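Local coordinates for lipoprotein (Colwellia psychrerythraea, PDB 3O0Y) that is of unknown function but, as a predicted lipoprotein of the DUF885 family, is probably related to the zinc-dependent metallopeptidases, at residues 163-167 with 220-224; 403-407 with 444-448; 512-516 with 543-547. All coordinates share one frame; numbering follows the deposited sequence.

Interaction 1. Residues 163-167 with 220-224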
loop_
_atom_site.group_PDB
_atom_site.type_symbol
_atom_site.label_atom_id
_atom_site.label_comp_id
_atom_site.label_asym_id
_atom_site.label_seq_id
_atom_site.Cartn_x
_atom_site.Cartn_y
_atom_site.Cartn_z
ATOM N N GLU A 163 -27.267 6.061 6.223
ATOM C CA GLU A 163 -26.008 5.816 5.486
ATOM C C GLU A 163 -26.081 6.302 4.040
ATOM O O GLU A 163 -25.134 6.860 3.535
ATOM C CB GLU A 163 -25.640 4.360 5.554
ATOM C CG GLU A 163 -25.192 3.924 6.971
ATOM C CD GLU A 163 -24.950 2.427 7.147
ATOM O OE1 GLU A 163 -25.116 1.588 6.218
ATOM O OE2 GLU A 163 -24.516 2.075 8.258
ATOM N N ALA A 164 -27.230 6.176 3.378
ATOM C CA ALA A 164 -27.353 6.741 2.032
ATOM C C ALA A 164 -27.170 8.237 2.059
ATOM O O ALA A 164 -26.559 8.825 1.176
ATOM C CB ALA A 164 -28.730 6.416 1.453
ATOM N N LEU A 165 -27.738 8.863 3.056
ATOM C CA LEU A 165 -27.669 10.308 3.170
ATOM C C LEU A 165 -26.223 10.741 3.505
ATOM O O LEU A 165 -25.745 11.762 3.008
ATOM C CB LEU A 165 -28.654 10.823 4.202
ATOM C CG LEU A 165 -30.157 10.775 3.787
ATOM C CD1 LEU A 165 -31.071 11.083 4.975
ATOM C CD2 LEU A 165 -30.454 11.724 2.608
ATOM N N ASP A 166 -25.502 9.965 4.291
ATOM C CA ASP A 166 -24.054 10.271 4.474
ATOM C C ASP A 166 -23.210 10.301 3.171
ATOM O O ASP A 166 -22.273 11.137 2.989
ATOM C CB ASP A 166 -23.395 9.276 5.405
ATOM C CG ASP A 166 -23.889 9.350 6.861
ATOM O OD1 ASP A 166 -24.492 10.349 7.262
ATOM O OD2 ASP A 166 -23.700 8.338 7.597
ATOM N N TYR A 167 -23.565 9.412 2.247
ATOM C CA TYR A 167 -22.916 9.340 0.922
ATOM C C TYR A 167 -23.224 10.594 0.115
ATOM O O TYR A 167 -22.327 11.210 -0.459
ATOM C CB TYR A 167 -23.417 8.052 0.240
ATOM C CG TYR A 167 -22.806 7.608 -1.042
ATOM C CD1 TYR A 167 -21.639 6.867 -1.048
ATOM C CD2 TYR A 167 -23.386 7.941 -2.274
ATOM C CE1 TYR A 167 -21.123 6.321 -2.270
ATOM C CE2 TYR A 167 -22.895 7.387 -3.473
ATOM C CZ TYR A 167 -21.741 6.643 -3.463
ATOM O OH TYR A 167 -21.226 6.134 -4.632
ATOM N N PHE A 220 -20.083 6.372 -9.175
ATOM C CA PHE A 220 -20.695 6.830 -7.913
ATOM C C PHE A 220 -22.195 6.484 -7.885
ATOM O O PHE A 220 -22.742 6.137 -6.841
ATOM C CB PHE A 220 -20.531 8.337 -7.742
ATOM C CG PHE A 220 -19.260 8.787 -7.001
ATOM C CD1 PHE A 220 -18.842 8.225 -5.830
ATOM C CD2 PHE A 220 -18.547 9.895 -7.499
ATOM C CE1 PHE A 220 -17.714 8.730 -5.150
ATOM C CE2 PHE A 220 -17.443 10.383 -6.839
ATOM C CZ PHE A 220 -17.032 9.798 -5.665
ATOM N N VAL A 221 -22.885 6.733 -9.009
ATOM C CA VAL A 221 -24.327 6.360 -9.172
ATOM C C VAL A 221 -24.550 4.848 -9.249
ATOM O O VAL A 221 -25.411 4.300 -8.560
ATOM C CB VAL A 221 -24.913 6.967 -10.419
ATOM C CG1 VAL A 221 -26.431 6.608 -10.488
ATOM C CG2 VAL A 221 -24.652 8.478 -10.426
ATOM N N ASN A 222 -23.815 4.158 -10.111
ATOM C CA ASN A 222 -24.032 2.726 -10.287
ATOM C C ASN A 222 -23.759 1.880 -9.027
ATOM O O ASN A 222 -24.490 0.925 -8.725
ATOM C CB ASN A 222 -23.238 2.238 -11.515
ATOM C CG ASN A 222 -23.807 2.746 -12.864
ATOM O OD1 ASN A 222 -23.073 2.857 -13.858
ATOM N ND2 ASN A 222 -25.077 2.993 -12.908
ATOM N N VAL A 223 -22.700 2.223 -8.281
ATOM C CA VAL A 223 -22.467 1.597 -7.008
ATOM C C VAL A 223 -23.601 1.873 -6.060
ATOM O O VAL A 223 -24.073 0.997 -5.365
ATOM C CB VAL A 223 -21.128 2.122 -6.392
ATOM C CG1 VAL A 223 -21.049 1.647 -4.923
ATOM C CG2 VAL A 223 -19.942 1.630 -7.324
ATOM N N PHE A 224 -24.020 3.118 -5.977
ATOM C CA PHE A 224 -25.110 3.440 -5.116
ATOM C C PHE A 224 -26.379 2.644 -5.519
ATOM O O PHE A 224 -27.080 2.084 -4.647
ATOM C CB PHE A 224 -25.398 4.922 -5.153
ATOM C CG PHE A 224 -26.422 5.334 -4.161
ATOM C CD1 PHE A 224 -26.081 5.643 -2.883
ATOM C CD2 PHE A 224 -27.760 5.391 -4.520
ATOM C CE1 PHE A 224 -27.065 6.055 -1.955
ATOM C CE2 PHE A 224 -28.747 5.773 -3.618
ATOM C CZ PHE A 224 -28.415 6.092 -2.342
#

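Interaction 2. Residues 403-407 with 444-448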
loop_
_atom_site.group_PDB
_atom_site.type_symbol
_atom_site.label_atom_id
_atom_site.label_comp_id
_atom_site.label_asym_id
_atom_site.label_seq_id
_atom_site.Cartn_x
_atom_site.Cartn_y
_atom_site.Cartn_z
ATOM N N GLN A 403 -3.832 -6.981 -5.095
ATOM C CA GLN A 403 -3.721 -5.994 -4.007
ATOM C C GLN A 403 -4.411 -6.635 -2.824
ATOM O O GLN A 403 -5.247 -7.512 -2.988
ATOM C CB GLN A 403 -4.452 -4.731 -4.416
ATOM C CG GLN A 403 -4.364 -3.611 -3.428
ATOM C CD GLN A 403 -4.778 -2.325 -4.081
ATOM O OE1 GLN A 403 -5.864 -2.233 -4.642
ATOM N NE2 GLN A 403 -3.849 -1.372 -4.135
ATOM N N TYR A 404 -4.094 -6.174 -1.632
ATOM C CA TYR A 404 -4.787 -6.629 -0.439
ATOM C C TYR A 404 -5.325 -5.375 0.223
ATOM O O TYR A 404 -4.589 -4.374 0.374
ATOM C CB TYR A 404 -3.846 -7.337 0.550
ATOM C CG TYR A 404 -4.522 -7.674 1.852
ATOM C CD1 TYR A 404 -5.398 -8.686 1.939
ATOM C CD2 TYR A 404 -4.305 -6.919 2.993
ATOM C CE1 TYR A 404 -6.034 -8.980 3.131
ATOM C CE2 TYR A 404 -4.912 -7.193 4.169
ATOM C CZ TYR A 404 -5.807 -8.176 4.246
ATOM O OH TYR A 404 -6.437 -8.451 5.423
ATOM N N THR A 405 -6.585 -5.432 0.607
ATOM C CA THR A 405 -7.206 -4.395 1.489
ATOM C C THR A 405 -7.566 -4.919 2.837
ATOM O O THR A 405 -8.046 -6.034 2.951
ATOM C CB THR A 405 -8.432 -3.751 0.822
ATOM O OG1 THR A 405 -9.373 -4.758 0.432
ATOM C CG2 THR A 405 -8.007 -2.961 -0.435
ATOM N N SER A 406 -7.188 -4.156 3.873
ATOM C CA SER A 406 -7.407 -4.595 5.256
ATOM C C SER A 406 -8.887 -4.771 5.611
ATOM O O SER A 406 -9.768 -4.103 5.040
ATOM C CB SER A 406 -6.812 -3.558 6.173
ATOM O OG SER A 406 -7.221 -3.773 7.561
ATOM N N PRO A 407 -9.168 -5.688 6.526
ATOM C CA PRO A 407 -10.538 -5.673 7.094
ATOM C C PRO A 407 -10.839 -4.368 7.870
ATOM O O PRO A 407 -9.947 -3.658 8.292
ATOM C CB PRO A 407 -10.517 -6.813 8.077
ATOM C CG PRO A 407 -9.146 -7.504 7.926
ATOM C CD PRO A 407 -8.252 -6.475 7.341
ATOM N N HIS A 444 0.239 -10.574 3.410
ATOM C CA HIS A 444 -0.422 -9.397 3.931
ATOM C C HIS A 444 -1.592 -9.687 4.841
ATOM O O HIS A 444 -1.676 -9.063 5.899
ATOM C CB HIS A 444 -0.918 -8.496 2.829
ATOM C CG HIS A 444 0.136 -7.694 2.118
ATOM N ND1 HIS A 444 1.223 -7.119 2.768
ATOM C CD2 HIS A 444 0.241 -7.349 0.814
ATOM C CE1 HIS A 444 1.921 -6.420 1.875
ATOM N NE2 HIS A 444 1.354 -6.545 0.689
ATOM N N HIS A 445 -2.507 -10.569 4.469
ATOM C CA HIS A 445 -3.689 -10.810 5.299
ATOM C C HIS A 445 -3.290 -11.362 6.674
ATOM O O HIS A 445 -3.716 -10.871 7.738
ATOM C CB HIS A 445 -4.694 -11.745 4.618
ATOM C CG HIS A 445 -5.850 -12.063 5.527
ATOM N ND1 HIS A 445 -6.796 -11.104 5.828
ATOM C CD2 HIS A 445 -6.103 -13.127 6.340
ATOM C CE1 HIS A 445 -7.642 -11.605 6.734
ATOM N NE2 HIS A 445 -7.235 -12.826 7.085
ATOM N N TRP A 446 -2.425 -12.375 6.692
ATOM C CA TRP A 446 -2.068 -13.013 7.924
ATOM C C TRP A 446 -1.431 -11.951 8.864
ATOM O O TRP A 446 -1.770 -11.879 10.043
ATOM C CB TRP A 446 -1.144 -14.197 7.670
ATOM C CG TRP A 446 -1.034 -15.174 8.817
ATOM C CD1 TRP A 446 0.011 -15.296 9.696
ATOM C CD2 TRP A 446 -1.934 -16.230 9.118
ATOM N NE1 TRP A 446 -0.198 -16.351 10.523
ATOM C CE2 TRP A 446 -1.386 -16.935 10.212
ATOM C CE3 TRP A 446 -3.151 -16.650 8.569
ATOM C CZ2 TRP A 446 -2.005 -18.039 10.774
ATOM C CZ3 TRP A 446 -3.747 -17.739 9.132
ATOM C CH2 TRP A 446 -3.159 -18.461 10.177
ATOM N N GLN A 447 -0.544 -11.145 8.314
ATOM C CA GLN A 447 0.215 -10.167 9.107
ATOM C C GLN A 447 -0.672 -9.050 9.578
ATOM O O GLN A 447 -0.744 -8.791 10.808
ATOM C CB GLN A 447 1.400 -9.651 8.326
ATOM C CG GLN A 447 2.229 -8.592 8.978
ATOM C CD GLN A 447 1.682 -7.223 8.745
ATOM O OE1 GLN A 447 1.689 -6.727 7.632
ATOM N NE2 GLN A 447 1.343 -6.520 9.871
ATOM N N ILE A 448 -1.405 -8.457 8.643
ATOM C CA ILE A 448 -2.290 -7.296 9.006
ATOM C C ILE A 448 -3.385 -7.691 10.005
ATOM O O ILE A 448 -3.663 -7.007 10.968
ATOM C CB ILE A 448 -2.858 -6.670 7.734
ATOM C CG1 ILE A 448 -1.748 -5.867 7.064
ATOM C CG2 ILE A 448 -4.122 -5.783 7.978
ATOM C CD1 ILE A 448 -2.041 -5.447 5.672
#

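Interaction 3. Residues 512-516 with 543-547. With SO4 (sulfate ion), chain D.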
loop_
_atom_site.group_PDB
_atom_site.type_symbol
_atom_site.label_atom_id
_atom_site.label_comp_id
_atom_site.label_asym_id
_atom_site.label_seq_id
_atom_site.Cartn_x
_atom_site.Cartn_y
_atom_site.Cartn_z
ATOM N N THR A 512 16.384 3.920 -6.754
ATOM C CA THR A 512 17.608 4.719 -6.495
ATOM C C THR A 512 18.152 5.297 -7.831
ATOM O O THR A 512 18.710 6.388 -7.879
ATOM C CB THR A 512 18.675 3.918 -5.802
ATOM O OG1 THR A 512 18.973 2.695 -6.529
ATOM C CG2 THR A 512 18.263 3.513 -4.392
ATOM N N GLY A 513 18.007 4.512 -8.908
ATOM C CA GLY A 513 18.392 4.956 -10.284
ATOM C C GLY A 513 17.745 6.276 -10.646
ATOM O O GLY A 513 18.452 7.252 -10.943
ATOM N N LEU A 514 16.431 6.282 -10.654
ATOM C CA LEU A 514 15.644 7.481 -10.970
ATOM C C LEU A 514 15.899 8.638 -10.016
ATOM O O LEU A 514 16.055 9.778 -10.452
ATOM C CB LEU A 514 14.156 7.129 -10.858
ATOM C CG LEU A 514 13.592 6.259 -11.946
ATOM C CD1 LEU A 514 12.272 5.591 -11.422
ATOM C CD2 LEU A 514 13.332 7.003 -13.233
ATOM N N HIS A 515 15.887 8.373 -8.719
ATOM C CA HIS A 515 15.750 9.461 -7.752
ATOM C C HIS A 515 17.086 10.010 -7.257
ATOM O O HIS A 515 17.139 11.130 -6.752
ATOM C CB HIS A 515 14.906 8.985 -6.580
ATOM C CG HIS A 515 13.459 8.796 -6.961
ATOM N ND1 HIS A 515 12.718 9.812 -7.541
ATOM C CD2 HIS A 515 12.652 7.709 -6.934
ATOM C CE1 HIS A 515 11.492 9.378 -7.764
ATOM N NE2 HIS A 515 11.424 8.105 -7.396
ATOM N N ASP A 516 18.161 9.235 -7.419
ATOM C CA ASP A 516 19.532 9.668 -7.051
ATOM C C ASP A 516 20.558 9.653 -8.185
ATOM O O ASP A 516 21.357 10.614 -8.312
ATOM C CB ASP A 516 20.044 8.830 -5.878
ATOM C CG ASP A 516 21.467 9.259 -5.434
ATOM O OD1 ASP A 516 21.593 10.289 -4.798
ATOM O OD2 ASP A 516 22.424 8.575 -5.799
ATOM N N ILE A 543 7.373 2.010 -13.381
ATOM C CA ILE A 543 8.355 3.114 -13.359
ATOM C C ILE A 543 7.642 4.462 -13.059
ATOM O O ILE A 543 8.093 5.238 -12.217
ATOM C CB ILE A 543 9.161 3.203 -14.708
ATOM C CG1 ILE A 543 10.012 1.949 -14.883
ATOM C CG2 ILE A 543 9.977 4.587 -14.788
ATOM C CD1 ILE A 543 10.861 1.508 -13.667
ATOM N N GLU A 544 6.462 4.703 -13.637
ATOM C CA GLU A 544 5.729 5.934 -13.320
ATOM C C GLU A 544 5.220 5.998 -11.870
ATOM O O GLU A 544 5.174 7.035 -11.252
ATOM C CB GLU A 544 4.608 6.209 -14.329
ATOM C CG GLU A 544 5.235 6.394 -15.785
ATOM C CD GLU A 544 4.260 6.682 -16.889
ATOM O OE1 GLU A 544 3.057 6.877 -16.582
ATOM O OE2 GLU A 544 4.709 6.831 -18.057
ATOM N N ARG A 545 4.861 4.855 -11.316
ATOM C CA ARG A 545 4.541 4.736 -9.897
ATOM C C ARG A 545 5.774 5.173 -9.069
ATOM O O ARG A 545 5.621 5.952 -8.122
ATOM C CB ARG A 545 4.169 3.273 -9.555
ATOM C CG ARG A 545 4.308 2.895 -8.113
ATOM C CD ARG A 545 3.964 1.410 -7.918
ATOM N NE ARG A 545 4.480 0.911 -6.671
ATOM C CZ ARG A 545 4.210 -0.299 -6.224
ATOM N NH1 ARG A 545 4.741 -0.703 -5.102
ATOM N NH2 ARG A 545 3.431 -1.097 -6.946
ATOM N N TYR A 546 6.947 4.659 -9.396
ATOM C CA TYR A 546 8.166 4.921 -8.574
ATOM C C TYR A 546 8.483 6.391 -8.601
ATOM O O TYR A 546 8.931 7.006 -7.605
ATOM C CB TYR A 546 9.374 4.112 -9.018
ATOM C CG TYR A 546 9.111 2.613 -9.072
ATOM C CD1 TYR A 546 8.137 2.005 -8.324
ATOM C CD2 TYR A 546 9.808 1.842 -9.950
ATOM C CE1 TYR A 546 7.914 0.637 -8.465
ATOM C CE2 TYR A 546 9.578 0.468 -10.082
ATOM C CZ TYR A 546 8.634 -0.095 -9.375
ATOM O OH TYR A 546 8.430 -1.479 -9.596
ATOM N N MET A 547 8.213 6.984 -9.751
ATOM C CA MET A 547 8.437 8.441 -9.947
ATOM C C MET A 547 7.512 9.266 -9.026
ATOM O O MET A 547 7.928 10.264 -8.496
ATOM C CB MET A 547 8.230 8.864 -11.403
ATOM C CG MET A 547 9.293 8.389 -12.416
ATOM S SD MET A 547 8.839 8.516 -14.215
ATOM C CE MET A 547 8.368 10.304 -14.235
HETATM S S SO4 D . 3.279 -4.641 -4.918
HETATM O O1 SO4 D . 4.495 -5.493 -4.814
HETATM O O2 SO4 D . 2.169 -5.484 -5.216
HETATM O O3 SO4 D . 2.938 -3.977 -3.636
HETATM O O4 SO4 D . 3.508 -3.540 -5.815
#

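Interaction 1. Residues 163-167 with 220-224
F220 meets Y167 through its backbone as well as its ring. The Y167 hydroxyl donates a hydrogen bond to the F220 carbonyl, OH to O 2.7 Å, in the carbonyl plane and on a lone pair, while the oxygen in turn lies at the edge of the tyrosine ring. The same oxygen also receives a weak helical bond from the F224 N-H, so the phenol adds a shorter second grip. CD1 of the F220 ring sits 3.4 Å from Y167 OH, near the phenyl plane. V223 merely brushes this hydroxyl with CB. F224 has its CG anti to the backbone N (chi1 -174°), which sends the ring across to the other helix. There CD1 comes 3.6 Å from Y167 CD2; the rings lie roughly parallel (29°) but displaced, so that little of one covers the other, and CE1 rests 3.8 Å from A164 CB, a small methyl that leaves room for the phenyl edge. Large aromatics suit a gap of 12.5 Å between the nearly antiparallel axes (175°) of segments 163-167 and 220-224. Helix 144-154 borders Y167 and F220 through M152, and helix 236-268 packs on F220 and F224 through V250, I243 and V246.

Interaction 2. Residues 403-407 with 444-448
The Y404 ring lies against the first turn of helix 444-452, and this is the dense half of the contact. One ring face receives backbone, with H445 N 4.0 Å above the plane and over the ring centre, and Y404 CE1 is 3.4 Å from H445 CB. At the far end of the ring the hydroxyl hydrogen-bonds to the H445 imidazole at its edge, OH to ND1 2.7 Å. Y404 reaches the helix because its CG is anti to the backbone N (chi1 174°). A tyrosine fits here, offering a flat apolar face to the helix and a polar end to a histidine whose NE2 is bonded to the Y384 carbonyl. The H444 methylene packs on the near side, CB to Y404 CD2 3.7 Å; both histidines are buried.

Beyond the ring the contact thins to a few methyl contacts. I448 still touches it, CD1 to Y404 CE2 3.7 Å, but its CG2 lies against S406, 3.7 Å from OG, and more loosely against P407 CD at 4.2 Å. The serine hydroxyl turns back to the P407 carbonyl. Next door H444 meets H438 and E471, while E439 touches Y404. These four residues, set in an HExxPGHH sequence with a downstream glutamate, resemble a variant of the HExxH-plus-glutamate zinc site, as may be expected of a metallopeptidase relative.

Interaction 3. Residues 512-516 with 543-547
The branched end of L514 is the bump of this contact, and the hollow it enters lies on one side of helix 536-548. Its CD1 methyl settles between three side chains spaced one turn apart or less: 4.0 Å from Y546 CB, and 4.2 Å from both I543 CG2 and M547 CG. Leucine suits the spot because one methyl of its fork can enter a shallow dip, while a beta-branched isoleucine and a flexible methionine form the rim. Y546 lends just the root of its side chain; the ring heads elsewhere, and its hydroxyl hydrogen-bonds to R507.

H515 spans the helices alongside this bump, with L514 CB lying over the centre of one face of its ring. Its CG is anti to the carbonyl carbon (chi1 -70°), which carries NE2 to the Y546 carbonyl oxygen, 2.7 Å away, with an N-H...O angle of 162°. That oxygen lies in the imidazole plane, although the donor stands above the carbonyl plane. Four residues on from Y546 is P550, which has no N-H for a helical bond, so the histidine serves the carbonyl near the helix end. With ND1 bonded to the I278 N-H, the ring is held at both nitrogens.

On a different side of the same helix, R545 stretches out from CG to NE and turns a guanidinium edge to a sulfate, probably a crystallisation ion: NH2 to O4 is 2.7 Å, and NH1 adds a weak bond to the same oxygen. R504, R507 and Y556 also bind it, a basic cluster that can hold an anion beside a helix-helix contact.

In the fold
Interaction 1 is a buried joint in the helical periphery, its centre about 25 Å from the centre of the chain; that of interaction 2, only partly buried, lies about 10 Å from the same point, and that of interaction 3, again buried, about 17 Å. None shares a helix or strand with another. Interactions 1 and 3 each join two helices with apolar side chains and one bond from a phenol or imidazole to a backbone carbonyl, whereas interaction 2 sets an edge strand on a helix and pairs two side chains. The probably adventitious sulfate at R545 lies about 5 Å from the side chain of H444, which suggests that interactions 2 and 3 border a common pocket.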